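Cellulose binding domain-containing protein (PDB 4B96) probably binds cellulose through this calcium-containing family 3b carbohydrate-binding module, the C-terminal part of a probably membrane-bound biomass-sensing protein. Local coordinates at residues F46-K51 with T113-E118. Residues are numbered along the deposited sequence; the frame is centred on the assembly and turned at random.
Sequences FKDDYK and TEFNQE. With CA (calcium ion), chain E.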
loop_
_atom_site.group_PDB
_atom_site.type_symbol
_atom_site.label_atom_id
_atom_site.label_comp_id
_atom_site.label_asym_id
_atom_site.label_seq_id
_atom_site.Cartn_x
_atom_site.Cartn_y
_atom_site.Cartn_z
ATOM N N PHE A 46 -8.518 -12.547 6.421
ATOM C CA PHE A 46 -8.246 -13.721 7.236
ATOM C C PHE A 46 -8.632 -15.002 6.507
ATOM O O PHE A 46 -9.358 -14.989 5.480
ATOM C CB PHE A 46 -8.930 -13.591 8.597
ATOM C CG PHE A 46 -10.433 -13.636 8.529
ATOM C CD1 PHE A 46 -11.189 -12.490 8.166
ATOM C CD2 PHE A 46 -11.129 -14.819 8.866
ATOM C CE1 PHE A 46 -12.595 -12.510 8.121
ATOM C CE2 PHE A 46 -12.557 -14.839 8.821
ATOM C CZ PHE A 46 -13.282 -13.714 8.427
ATOM N N LYS A 47 -8.073 -16.106 6.978
ATOM C CA LYS A 47 -8.370 -17.403 6.360
ATOM C C LYS A 47 -9.128 -18.217 7.407
ATOM O O LYS A 47 -8.595 -18.497 8.468
ATOM C CB LYS A 47 -7.060 -18.105 6.015
ATOM C CG LYS A 47 -7.252 -19.432 5.242
ATOM C CD LYS A 47 -5.858 -20.005 4.863
ATOM C CE LYS A 47 -5.951 -21.232 3.924
ATOM N NZ LYS A 47 -6.621 -22.348 4.598
ATOM N N ASP A 48 -10.353 -18.635 7.117
ATOM C CA ASP A 48 -11.096 -19.417 8.099
ATOM C C ASP A 48 -12.291 -20.040 7.395
ATOM O O ASP A 48 -12.825 -19.472 6.451
ATOM C CB ASP A 48 -11.562 -18.513 9.228
ATOM C CG ASP A 48 -12.093 -19.309 10.401
ATOM O OD1 ASP A 48 -11.263 -19.898 11.134
ATOM O OD2 ASP A 48 -13.340 -19.347 10.562
ATOM N N ASP A 49 -12.694 -21.210 7.822
ATOM C CA ASP A 49 -13.734 -21.948 7.085
ATOM C C ASP A 49 -15.058 -22.080 7.862
ATOM O O ASP A 49 -15.928 -22.877 7.485
ATOM C CB ASP A 49 -13.171 -23.302 6.685
ATOM C CG ASP A 49 -13.107 -23.476 5.146
ATOM O OD1 ASP A 49 -13.792 -22.721 4.382
ATOM O OD2 ASP A 49 -12.415 -24.416 4.709
ATOM N N TYR A 50 -15.217 -21.295 8.943
ATOM C CA TYR A 50 -16.473 -21.298 9.677
ATOM C C TYR A 50 -17.433 -20.249 9.031
ATOM O O TYR A 50 -17.120 -19.073 8.993
ATOM C CB TYR A 50 -16.257 -20.959 11.180
ATOM C CG TYR A 50 -17.510 -21.270 11.971
ATOM C CD1 TYR A 50 -17.849 -22.589 12.262
ATOM C CD2 TYR A 50 -18.357 -20.259 12.395
ATOM C CE1 TYR A 50 -18.991 -22.911 12.934
ATOM C CE2 TYR A 50 -19.508 -20.553 13.107
ATOM C CZ TYR A 50 -19.827 -21.881 13.362
ATOM O OH TYR A 50 -20.955 -22.198 14.034
ATOM N N LYS A 51 -18.608 -20.666 8.579
ATOM C CA LYS A 51 -19.490 -19.788 7.809
ATOM C C LYS A 51 -20.114 -18.607 8.622
ATOM O O LYS A 51 -20.130 -17.456 8.146
ATOM C CB LYS A 51 -20.557 -20.588 7.077
ATOM C CG LYS A 51 -21.651 -19.761 6.371
ATOM C CD LYS A 51 -21.127 -18.936 5.175
ATOM C CE LYS A 51 -20.381 -19.774 4.106
ATOM N NZ LYS A 51 -19.312 -18.930 3.405
ATOM N N THR A 113 -15.896 -21.416 18.879
ATOM C CA THR A 113 -14.672 -22.190 18.706
ATOM C C THR A 113 -13.552 -21.234 18.215
ATOM O O THR A 113 -13.823 -20.114 17.780
ATOM C CB THR A 113 -14.879 -23.427 17.801
ATOM O OG1 THR A 113 -15.304 -23.033 16.481
ATOM C CG2 THR A 113 -15.893 -24.389 18.469
ATOM N N GLU A 114 -12.301 -21.667 18.354
ATOM C CA GLU A 114 -11.139 -20.794 18.143
ATOM C C GLU A 114 -10.739 -20.644 16.681
ATOM O O GLU A 114 -10.784 -21.611 15.899
ATOM C CB GLU A 114 -9.922 -21.354 18.899
ATOM C CG GLU A 114 -9.965 -21.087 20.418
ATOM C CD GLU A 114 -8.733 -21.669 21.158
ATOM O OE1 GLU A 114 -8.159 -22.694 20.693
ATOM O OE2 GLU A 114 -8.352 -21.089 22.186
ATOM N N PHE A 115 -10.315 -19.430 16.335
ATOM C CA PHE A 115 -9.593 -19.209 15.081
ATOM C C PHE A 115 -8.122 -19.645 15.231
ATOM O O PHE A 115 -7.592 -19.680 16.351
ATOM C CB PHE A 115 -9.546 -17.716 14.743
ATOM C CG PHE A 115 -10.875 -17.110 14.507
ATOM C CD1 PHE A 115 -11.552 -17.327 13.312
ATOM C CD2 PHE A 115 -11.436 -16.247 15.457
ATOM C CE1 PHE A 115 -12.811 -16.711 13.061
ATOM C CE2 PHE A 115 -12.684 -15.636 15.234
ATOM C CZ PHE A 115 -13.391 -15.859 14.027
ATOM N N ASN A 116 -7.473 -19.923 14.090
ATOM C CA ASN A 116 -6.029 -20.020 14.009
ATOM C C ASN A 116 -5.585 -18.816 13.197
ATOM O O ASN A 116 -5.841 -18.745 11.977
ATOM C CB ASN A 116 -5.638 -21.326 13.280
ATOM C CG ASN A 116 -4.126 -21.391 12.955
ATOM O OD1 ASN A 116 -3.324 -20.602 13.474
ATOM N ND2 ASN A 116 -3.742 -22.320 12.079
ATOM N N GLN A 117 -4.959 -17.845 13.843
ATOM C CA GLN A 117 -4.653 -16.604 13.211
ATOM C C GLN A 117 -3.375 -16.661 12.391
ATOM O O GLN A 117 -3.048 -15.698 11.675
ATOM C CB GLN A 117 -4.453 -15.544 14.278
ATOM C CG GLN A 117 -5.666 -15.368 15.182
ATOM C CD GLN A 117 -5.590 -14.041 15.974
ATOM O OE1 GLN A 117 -5.933 -13.012 15.439
ATOM N NE2 GLN A 117 -5.130 -14.094 17.215
ATOM N N GLU A 118 -2.661 -17.761 12.516
ATOM C CA GLU A 118 -1.308 -17.832 11.937
ATOM C C GLU A 118 -1.256 -17.610 10.427
ATOM O O GLU A 118 -0.265 -17.119 9.910
ATOM C CB GLU A 118 -0.625 -19.148 12.276
ATOM C CG GLU A 118 0.893 -19.089 11.954
ATOM C CD GLU A 118 1.646 -20.358 12.355
ATOM O OE1 GLU A 118 1.031 -21.471 12.336
ATOM O OE2 GLU A 118 2.859 -20.222 12.688
HETATM CA CA CA E . -7.084 -18.492 10.131
HETATM O O HOH W 1 -8.719 -19.811 11.461
HETATM O O HOH W 2 -8.472 -16.940 11.260
HETATM O O HOH W 3 -6.925 -20.935 9.255
#
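The calcium site of this CBM3 module joins the two segments, with Lys47 and Asn116 both giving main-chain oxygens to the metal. Lys47 O and Asn116 O each lie 2.2 Å from the calcium ion. Three waters and the carboxylates of Asp119 and Asp120 bring the ligands to seven. The side chains of Lys47 and Asn116 do not bind the metal.

No direct hydrogen bond crosses between the segments. One of the calcium waters makes the link instead. This water donates to Asp48 OD1 at 2.6 Å. The same water accepts from Asn116 N at 2.9 Å. Asp48 thus acts from the second shell and helps to place this water on the calcium.

The same carboxylate meets the rim of the Phe115 ring. Asp48 CG lies in the ring plane, and Asp48 OD1 is 3.4 Å from Phe115 CD1. The two planes are turned 65° apart, so the carboxylate stands steeply against the ring edge. Asp48 CG is anti to the backbone N (chi1 -169°), which carries the carboxylate towards both water and ring. Asp48 OD1 also forms a salt bridge with Arg109, which probably favours the charged form. Asp48 OD2 closes an Asx turn by accepting from Tyr50 N at 3.2 Å, which lies above the carboxylate plane. A second Asx turn joins Asn116 OD1 to Glu118 N.

The site lies where strand 40-47 ends, beside the short strand 115-116. That strand pairs with 17-18, while Phe115 packs on Ile21 and Arg109 of strands 20-29 and 100-109.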